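Local coordinates for heavy metal-binding domain-containing protein (Pediococcus pentosaceus, PDB 3QKB), which is of unknown function but belongs to the DUF74 family, named as a possible heavy metal-binding domain, and assembles from five copies of the chain, at residues M20-E25 with K66-A71; T86-V91 with K96-H101. All blocks are in the same frame, centred on the assembly; numbering follows the deposited sequence.

In the fold
Both contacts belong to one sheet covered by one helix, yet they lie on opposite sides of the chain's centre, about 22 Å apart between centres. Contact 1 joins the short strand 21-22, at an edge of the sheet within the chain, to helix 56-73. It buries little surface, is carried by apolar side chains and a lysine chain, and has no hydrogen bond between its segments. Contact 2 is the hairpin of strands 78-91 and 94-109, the inner pair of the sheet, held by backbone hydrogen bonds and a histidine-carboxylate bond. Both are partly buried, and both reach the second and third subunits, contact 2 with more residues on the third.

Contact 1 of 2, residues M20-E25 with K66-A71; sequences MFITTE and KLKKKA
Met20, modelled as selenomethionine, reaches the helix with the far part of its side chain: SE lies 3.6 Å from the methyl CB of Ala71. The first two torsions carry the selenium there, with CG anti to the backbone N (chi1 158°) and the chain still extended at chi2 (151°). The same SE passes 4.0 Å from the backbone O of Lys68, one turn earlier on the helix. The side chain of Lys68 reaches from the helix toward the backbone of residues 20-22. Extended beyond CG, it brings CE to 3.5 Å from the backbone O of Met20, with the terminal NZ close by at 3.6 Å from that Met20 O. Lys68 CE also meets the branch methyl CG2 of Ile22 at 3.9 Å. There the two side chains cross at about a right angle, and the contact is between a methyl and a methylene.

This is helix-on-sheet packing: helix 56-73 covers one face of the mixed sheet, and the weakly bonded strand 21-22 is an outermost strand within the chain, with backbone hydrogen bonds from Phe21 and the following Thr23 to Ile79. Leu67 packs on Val37 and Ala39 of strand 31-44 and, like Ile22, on Ile79 and Leu82, while Ala71 meets Val106. Ile22 further touches Val36 of the second subunit, and Thr24 N is hydrogen-bonded to Thr105 OG1 of that subunit.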
HETATM    1  N   MSE A  20       2.699  14.584  20.437  1.00101.59           N
HETATM    2  CA  MSE A  20       2.985  13.149  20.409  1.00 97.42           C
HETATM    3  C   MSE A  20       3.485  12.778  19.016  1.00 92.79           C
HETATM    4  O   MSE A  20       2.846  13.135  18.028  1.00 91.29           O
HETATM    5  CB  MSE A  20       1.696  12.396  20.722  1.00 96.03           C
HETATM    6  CG  MSE A  20       1.651  10.953  20.235  1.00 92.39           C
HETATM    7 SE   MSE A  20       0.551   9.830  21.305  0.75 95.62          SE
HETATM    8  CE  MSE A  20       1.250  10.233  23.095  1.00 96.13           C
ATOM      9  N   PHE A  21       4.580  12.016  18.938  1.00 90.10           N
ATOM     10  CA  PHE A  21       5.281  11.814  17.652  1.00 86.68           C
ATOM     11  C   PHE A  21       4.583  10.772  16.764  1.00 81.27           C
ATOM     12  O   PHE A  21       3.947   9.843  17.258  1.00 79.61           O
ATOM     13  CB  PHE A  21       6.770  11.469  17.863  1.00 87.90           C
ATOM     14  CG  PHE A  21       7.025  10.051  18.284  1.00 86.57           C
ATOM     15  CD1 PHE A  21       7.029   9.695  19.628  1.00 89.04           C
ATOM     16  CD2 PHE A  21       7.307   9.071  17.335  1.00 84.36           C
ATOM     17  CE1 PHE A  21       7.284   8.372  20.016  1.00 88.57           C
ATOM     18  CE2 PHE A  21       7.549   7.750  17.711  1.00 83.68           C
ATOM     19  CZ  PHE A  21       7.536   7.399  19.046  1.00 85.76           C
ATOM     20  N   ILE A  22       4.700  10.954  15.453  1.00 78.04           N
ATOM     21  CA  ILE A  22       4.167  10.006  14.487  1.00 73.30           C
ATOM     22  C   ILE A  22       5.146   9.881  13.304  1.00 71.67           C
ATOM     23  O   ILE A  22       5.759  10.865  12.905  1.00 73.32           O
ATOM     24  CB  ILE A  22       2.725  10.411  14.041  1.00 71.88           C
ATOM     25  CG1 ILE A  22       2.103   9.331  13.154  1.00 68.43           C
ATOM     26  CG2 ILE A  22       2.711  11.756  13.332  1.00 73.11           C
ATOM     27  CD1 ILE A  22       0.614   9.082  13.432  1.00 67.85           C
ATOM     28  N   THR A  23       5.318   8.661  12.791  1.00 68.44           N
ATOM     29  CA  THR A  23       6.256   8.390  11.688  1.00 67.45           C
ATOM     30  C   THR A  23       5.782   7.235  10.783  1.00 64.90           C
ATOM     31  O   THR A  23       5.126   6.293  11.235  1.00 62.99           O
ATOM     32  CB  THR A  23       7.670   8.064  12.226  1.00 69.13           C
ATOM     33  OG1 THR A  23       8.544   7.712  11.151  1.00 67.11           O
ATOM     34  CG2 THR A  23       7.613   6.917  13.195  1.00 67.88           C
ATOM     35  N   THR A  24       6.133   7.332   9.505  1.00 65.09           N
ATOM     36  CA  THR A  24       5.827   6.307   8.496  1.00 63.54           C
ATOM     37  C   THR A  24       6.621   5.025   8.673  1.00 64.06           C
ATOM     38  O   THR A  24       6.116   3.944   8.388  1.00 62.59           O
ATOM     39  CB  THR A  24       6.095   6.838   7.080  1.00 63.52           C
ATOM     40  OG1 THR A  24       5.033   7.725   6.719  1.00 63.08           O
ATOM     41  CG2 THR A  24       6.154   5.705   6.077  1.00 63.41           C
ATOM     42  N   GLU A  25       7.867   5.157   9.115  1.00 67.04           N
ATOM     43  CA  GLU A  25       8.762   4.025   9.292  1.00 68.34           C
ATOM     44  C   GLU A  25       8.905   3.716  10.780  1.00 69.74           C
ATOM     45  O   GLU A  25       8.232   4.318  11.607  1.00 69.68           O
ATOM     46  CB  GLU A  25      10.113   4.335   8.624  1.00 70.55           C
ATOM     47  CG  GLU A  25      10.022   4.560   7.099  1.00 70.99           C
ATOM     48  CD  GLU A  25       9.538   3.324   6.348  1.00 71.37           C
ATOM     49  OE1 GLU A  25      10.202   2.273   6.449  1.00 73.18           O
ATOM     50  OE2 GLU A  25       8.482   3.399   5.678  1.00 72.28           O
ATOM     51  N   LYS A  66      -7.325  11.445  15.121  1.00 62.48           N
ATOM     52  CA  LYS A  66      -8.020  10.282  15.674  1.00 62.05           C
ATOM     53  C   LYS A  66      -7.025   9.237  16.159  1.00 61.29           C
ATOM     54  O   LYS A  66      -7.188   8.701  17.244  1.00 62.50           O
ATOM     55  CB  LYS A  66      -8.971   9.655  14.642  1.00 59.91           C
ATOM     56  CG  LYS A  66     -10.254  10.448  14.368  1.00 61.11           C
ATOM     57  CD  LYS A  66     -11.204   9.625  13.478  1.00 59.70           C
ATOM     58  CE  LYS A  66     -12.424  10.405  13.018  1.00 60.78           C
ATOM     59  NZ  LYS A  66     -13.626   9.516  12.920  1.00 60.58           N
ATOM     60  N   LEU A  67      -5.999   8.960  15.347  1.00 59.62           N
ATOM     61  CA  LEU A  67      -4.977   7.956  15.689  1.00 59.16           C
ATOM     62  C   LEU A  67      -4.188   8.377  16.915  1.00 62.44           C
ATOM     63  O   LEU A  67      -3.968   7.565  17.798  1.00 63.68           O
ATOM     64  CB  LEU A  67      -4.021   7.685  14.510  1.00 56.48           C
ATOM     65  CG  LEU A  67      -4.554   6.877  13.305  1.00 53.94           C
ATOM     66  CD1 LEU A  67      -3.475   6.780  12.235  1.00 50.72           C
ATOM     67  CD2 LEU A  67      -5.040   5.487  13.680  1.00 52.65           C
ATOM     68  N   LYS A  68      -3.799   9.650  16.983  1.00 64.92           N
ATOM     69  CA  LYS A  68      -3.058  10.186  18.145  1.00 68.34           C
ATOM     70  C   LYS A  68      -3.855  10.073  19.431  1.00 71.13           C
ATOM     71  O   LYS A  68      -3.328   9.594  20.419  1.00 72.17           O
ATOM     72  CB  LYS A  68      -2.624  11.636  17.904  1.00 70.27           C
ATOM     73  CG  LYS A  68      -1.418  11.767  16.979  1.00 69.46           C
ATOM     74  CD  LYS A  68      -1.155  13.220  16.616  1.00 72.81           C
ATOM     75  CE  LYS A  68       0.151  13.387  15.844  1.00 72.77           C
ATOM     76  NZ  LYS A  68       0.615  14.804  15.798  1.00 76.01           N
ATOM     77  N   LYS A  69      -5.134  10.464  19.387  1.00 72.43           N
ATOM     78  CA  LYS A  69      -6.048  10.320  20.539  1.00 75.65           C
ATOM     79  C   LYS A  69      -6.177   8.848  21.002  1.00 75.41           C
ATOM     80  O   LYS A  69      -6.240   8.598  22.200  1.00 78.49           O
ATOM     81  CB  LYS A  69      -7.438  10.932  20.252  1.00 76.02           C
ATOM     82  N   LYS A  70      -6.168   7.890  20.063  1.00 72.54           N
ATOM     83  CA  LYS A  70      -6.164   6.454  20.421  1.00 72.33           C
ATOM     84  C   LYS A  70      -4.842   6.028  21.044  1.00 73.30           C
ATOM     85  O   LYS A  70      -4.832   5.201  21.947  1.00 74.85           O
ATOM     86  CB  LYS A  70      -6.488   5.567  19.211  1.00 68.96           C
ATOM     87  CG  LYS A  70      -7.954   5.595  18.809  1.00 68.78           C
ATOM     88  CD  LYS A  70      -8.310   4.533  17.754  1.00 65.90           C
ATOM     89  CE  LYS A  70      -9.756   4.711  17.262  1.00 65.90           C
ATOM     90  NZ  LYS A  70     -10.325   3.523  16.580  1.00 64.01           N
ATOM     91  N   ALA A  71      -3.736   6.580  20.543  1.00 73.01           N
ATOM     92  CA  ALA A  71      -2.410   6.338  21.109  1.00 74.42           C
ATOM     93  C   ALA A  71      -2.314   6.858  22.540  1.00 79.26           C
ATOM     94  O   ALA A  71      -1.698   6.221  23.404  1.00 80.95           O
ATOM     95  CB  ALA A  71      -1.348   6.987  20.248  1.00 72.83           C
TER

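Contact 2 of 2, residues T86-V91 with K96-H101; sequences TEVVEV and KFLVVH
Glu87 and His101 meet across the hairpin through a hydrogen bond from His101 NE2 to Glu87 OE1, modelled at 2.5 Å, a shortness that is doubtful at this resolution. OE1 offers its syn lone pair, on the side of the other oxygen, at the ring edge. The carboxylate and imidazole planes are nearly coplanar, 29° apart, although the side chains cross at about a right angle. A bend at chi2 (94°) swings the carboxylate of Glu87 over the neighbouring strand, where OE1 also passes 3.7 Å from Val99 CG1.

Valines and Phe97 continue this face: Val89 CG2 meets Val99 CG2 at 4.1 Å, and Val91 CG2 touches Phe97 CE2. On the reverse face Val88 CG2 lies 3.9 Å from Leu98 CD2, and Thr86 and Val100 lie side by side and pack on Phe56 of helix 56-73.

The antiparallel backbone sets these positions. Glu87 and Val99 form a hydrogen-bonded pair, with Glu87 N to Val99 O at 2.9 Å, and Val89 N binds Phe97 O. Val89 O accepts from both Phe97 N (3.1 Å) and Lys96 N (2.8 Å), a classic beta bulge in which Lys96 and Phe97 face one residue.

Outside the hairpin, His101 ND1 is bonded to Thr40 OG1, and Glu87 OE2 to Thr86 OG1 of the third subunit; the Phe97 ring meets Tyr53, and the His101 ring Phe56, of that subunit. A valine in place of Glu87 would probably leave His101 NE2 without its carboxylate mate and cost the bond to Thr86 of the third subunit. With a partner on each nitrogen the buried imidazole is probably held in its rotation, and the carboxylate, bonded through both oxygens, couples the hairpin to the subunit interface.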
ATOM      1  N   THR A  86      -6.620   5.196   0.791  1.00 28.86           N
ATOM      2  CA  THR A  86      -7.573   6.187   0.298  1.00 28.58           C
ATOM      3  C   THR A  86      -8.560   5.551  -0.677  1.00 28.25           C
ATOM      4  O   THR A  86      -8.200   4.639  -1.428  1.00 27.83           O
ATOM      5  CB  THR A  86      -6.851   7.356  -0.404  1.00 29.58           C
ATOM      6  OG1 THR A  86      -5.814   6.850  -1.254  1.00 28.81           O
ATOM      7  CG2 THR A  86      -6.242   8.280   0.596  1.00 30.00           C
ATOM      8  N   GLU A  87      -9.810   6.031  -0.658  1.00 28.73           N
ATOM      9  CA  GLU A  87     -10.809   5.705  -1.713  1.00 28.62           C
ATOM     10  C   GLU A  87     -11.582   6.925  -2.154  1.00 29.36           C
ATOM     11  O   GLU A  87     -11.821   7.840  -1.343  1.00 30.52           O
ATOM     12  CB  GLU A  87     -11.826   4.671  -1.227  1.00 28.88           C
ATOM     13  CG  GLU A  87     -11.256   3.278  -0.905  1.00 27.85           C
ATOM     14  CD  GLU A  87     -10.896   3.095   0.549  1.00 28.80           C
ATOM     15  OE1 GLU A  87     -11.725   3.428   1.429  1.00 29.39           O
ATOM     16  OE2 GLU A  87      -9.800   2.589   0.815  1.00 30.19           O
ATOM     17  N   VAL A  88     -11.959   6.947  -3.435  1.00 29.31           N
ATOM     18  CA  VAL A  88     -12.919   7.901  -3.963  1.00 30.50           C
ATOM     19  C   VAL A  88     -14.151   7.123  -4.335  1.00 31.23           C
ATOM     20  O   VAL A  88     -14.143   6.376  -5.313  1.00 31.35           O
ATOM     21  CB  VAL A  88     -12.371   8.661  -5.172  1.00 31.41           C
ATOM     22  CG1 VAL A  88     -13.422   9.663  -5.731  1.00 31.22           C
ATOM     23  CG2 VAL A  88     -11.107   9.378  -4.778  1.00 31.02           C
ATOM     24  N   VAL A  89     -15.205   7.286  -3.531  1.00 32.46           N
ATOM     25  CA  VAL A  89     -16.422   6.493  -3.648  1.00 33.32           C
ATOM     26  C   VAL A  89     -17.420   7.217  -4.544  1.00 35.49           C
ATOM     27  O   VAL A  89     -17.687   8.400  -4.342  1.00 35.89           O
ATOM     28  CB  VAL A  89     -17.064   6.211  -2.273  1.00 33.58           C
ATOM     29  CG1 VAL A  89     -18.289   5.406  -2.455  1.00 33.23           C
ATOM     30  CG2 VAL A  89     -16.080   5.479  -1.349  1.00 31.01           C
ATOM     31  N   GLU A  90     -17.942   6.496  -5.542  1.00 37.19           N
ATOM     32  CA  GLU A  90     -18.827   7.067  -6.548  1.00 39.88           C
ATOM     33  C   GLU A  90     -20.273   6.695  -6.200  1.00 41.83           C
ATOM     34  O   GLU A  90     -20.507   5.606  -5.703  1.00 43.37           O
ATOM     35  CB  GLU A  90     -18.452   6.573  -7.951  1.00 40.25           C
ATOM     36  CG  GLU A  90     -17.103   7.125  -8.477  1.00 42.30           C
ATOM     37  CD  GLU A  90     -16.382   6.192  -9.498  1.00 46.38           C
ATOM     38  OE1 GLU A  90     -17.069   5.428 -10.232  1.00 50.98           O
ATOM     39  OE2 GLU A  90     -15.112   6.227  -9.554  1.00 46.73           O
ATOM     40  N   VAL A  91     -21.212   7.615  -6.402  1.00 43.35           N
ATOM     41  CA  VAL A  91     -22.637   7.347  -6.304  1.00 45.31           C
ATOM     42  C   VAL A  91     -23.310   7.847  -7.578  1.00 47.75           C
ATOM     43  O   VAL A  91     -23.160   9.015  -7.932  1.00 47.93           O
ATOM     44  CB  VAL A  91     -23.237   8.084  -5.112  1.00 46.77           C
ATOM     45  CG1 VAL A  91     -24.788   7.939  -5.072  1.00 47.19           C
ATOM     46  CG2 VAL A  91     -22.573   7.586  -3.829  1.00 44.54           C
ATOM     47  N   LYS A  96     -18.681  10.990  -4.912  1.00 42.40           N
ATOM     48  CA  LYS A  96     -19.547  11.538  -3.835  1.00 44.02           C
ATOM     49  C   LYS A  96     -18.869  11.555  -2.472  1.00 42.90           C
ATOM     50  O   LYS A  96     -19.133  12.465  -1.714  1.00 44.97           O
ATOM     51  CB  LYS A  96     -20.858  10.763  -3.745  1.00 45.25           C
ATOM     52  CG  LYS A  96     -21.968  11.419  -2.929  1.00 49.93           C
ATOM     53  CD  LYS A  96     -22.643  12.564  -3.721  1.00 56.90           C
ATOM     54  CE  LYS A  96     -23.615  13.411  -2.869  1.00 61.11           C
ATOM     55  NZ  LYS A  96     -23.775  14.762  -3.478  1.00 64.10           N
ATOM     56  N   PHE A  97     -18.038  10.551  -2.139  1.00 40.26           N
ATOM     57  CA  PHE A  97     -17.297  10.551  -0.867  1.00 39.25           C
ATOM     58  C   PHE A  97     -15.802  10.358  -1.072  1.00 37.54           C
ATOM     59  O   PHE A  97     -15.379   9.539  -1.898  1.00 36.39           O
ATOM     60  CB  PHE A  97     -17.793   9.467   0.066  1.00 38.92           C
ATOM     61  CG  PHE A  97     -19.247   9.494   0.292  1.00 41.02           C
ATOM     62  CD1 PHE A  97     -19.787  10.292   1.279  1.00 42.82           C
ATOM     63  CD2 PHE A  97     -20.097   8.719  -0.488  1.00 40.95           C
ATOM     64  CE1 PHE A  97     -21.162  10.321   1.486  1.00 45.58           C
ATOM     65  CE2 PHE A  97     -21.477   8.744  -0.282  1.00 42.73           C
ATOM     66  CZ  PHE A  97     -22.010   9.551   0.695  1.00 44.71           C
ATOM     67  N   LEU A  98     -15.015  11.127  -0.311  1.00 37.62           N
ATOM     68  CA  LEU A  98     -13.588  10.935  -0.174  1.00 36.17           C
ATOM     69  C   LEU A  98     -13.360  10.297   1.198  1.00 36.05           C
ATOM     70  O   LEU A  98     -13.857  10.769   2.181  1.00 37.92           O
ATOM     71  CB  LEU A  98     -12.856  12.277  -0.285  1.00 37.04           C
ATOM     72  CG  LEU A  98     -13.082  13.106  -1.566  1.00 37.72           C
ATOM     73  CD1 LEU A  98     -12.167  14.350  -1.601  1.00 37.40           C
ATOM     74  CD2 LEU A  98     -12.894  12.249  -2.834  1.00 33.98           C
ATOM     75  N   VAL A  99     -12.623   9.200   1.229  1.00 34.70           N
ATOM     76  CA  VAL A  99     -12.402   8.415   2.436  1.00 34.27           C
ATOM     77  C   VAL A  99     -10.892   8.190   2.615  1.00 33.89           C
ATOM     78  O   VAL A  99     -10.217   7.795   1.661  1.00 33.33           O
ATOM     79  CB  VAL A  99     -13.094   7.041   2.307  1.00 33.78           C
ATOM     80  CG1 VAL A  99     -12.858   6.147   3.587  1.00 32.39           C
ATOM     81  CG2 VAL A  99     -14.581   7.240   1.976  1.00 33.41           C
ATOM     82  N   VAL A 100     -10.381   8.497   3.811  1.00 34.79           N
ATOM     83  CA  VAL A 100      -9.031   8.109   4.238  1.00 34.60           C
ATOM     84  C   VAL A 100      -9.130   7.096   5.381  1.00 35.28           C
ATOM     85  O   VAL A 100      -9.963   7.263   6.285  1.00 36.58           O
ATOM     86  CB  VAL A 100      -8.222   9.330   4.731  1.00 35.74           C
ATOM     87  CG1 VAL A 100      -6.946   8.873   5.471  1.00 34.60           C
ATOM     88  CG2 VAL A 100      -7.874  10.219   3.573  1.00 35.18           C
ATOM     89  N   HIS A 101      -8.303   6.049   5.328  1.00 34.67           N
ATOM     90  CA  HIS A 101      -8.038   5.204   6.488  1.00 35.38           C
ATOM     91  C   HIS A 101      -6.606   5.381   6.866  1.00 36.06           C
ATOM     92  O   HIS A 101      -5.739   5.237   6.015  1.00 35.81           O
ATOM     93  CB  HIS A 101      -8.256   3.737   6.154  1.00 34.88           C
ATOM     94  CG  HIS A 101      -9.484   3.488   5.365  1.00 34.21           C
ATOM     95  ND1 HIS A 101     -10.734   3.490   5.938  1.00 34.83           N
ATOM     96  CD2 HIS A 101      -9.664   3.265   4.045  1.00 33.03           C
ATOM     97  CE1 HIS A 101     -11.633   3.283   4.998  1.00 37.03           C
ATOM     98  NE2 HIS A 101     -11.011   3.147   3.841  1.00 34.88           N
TER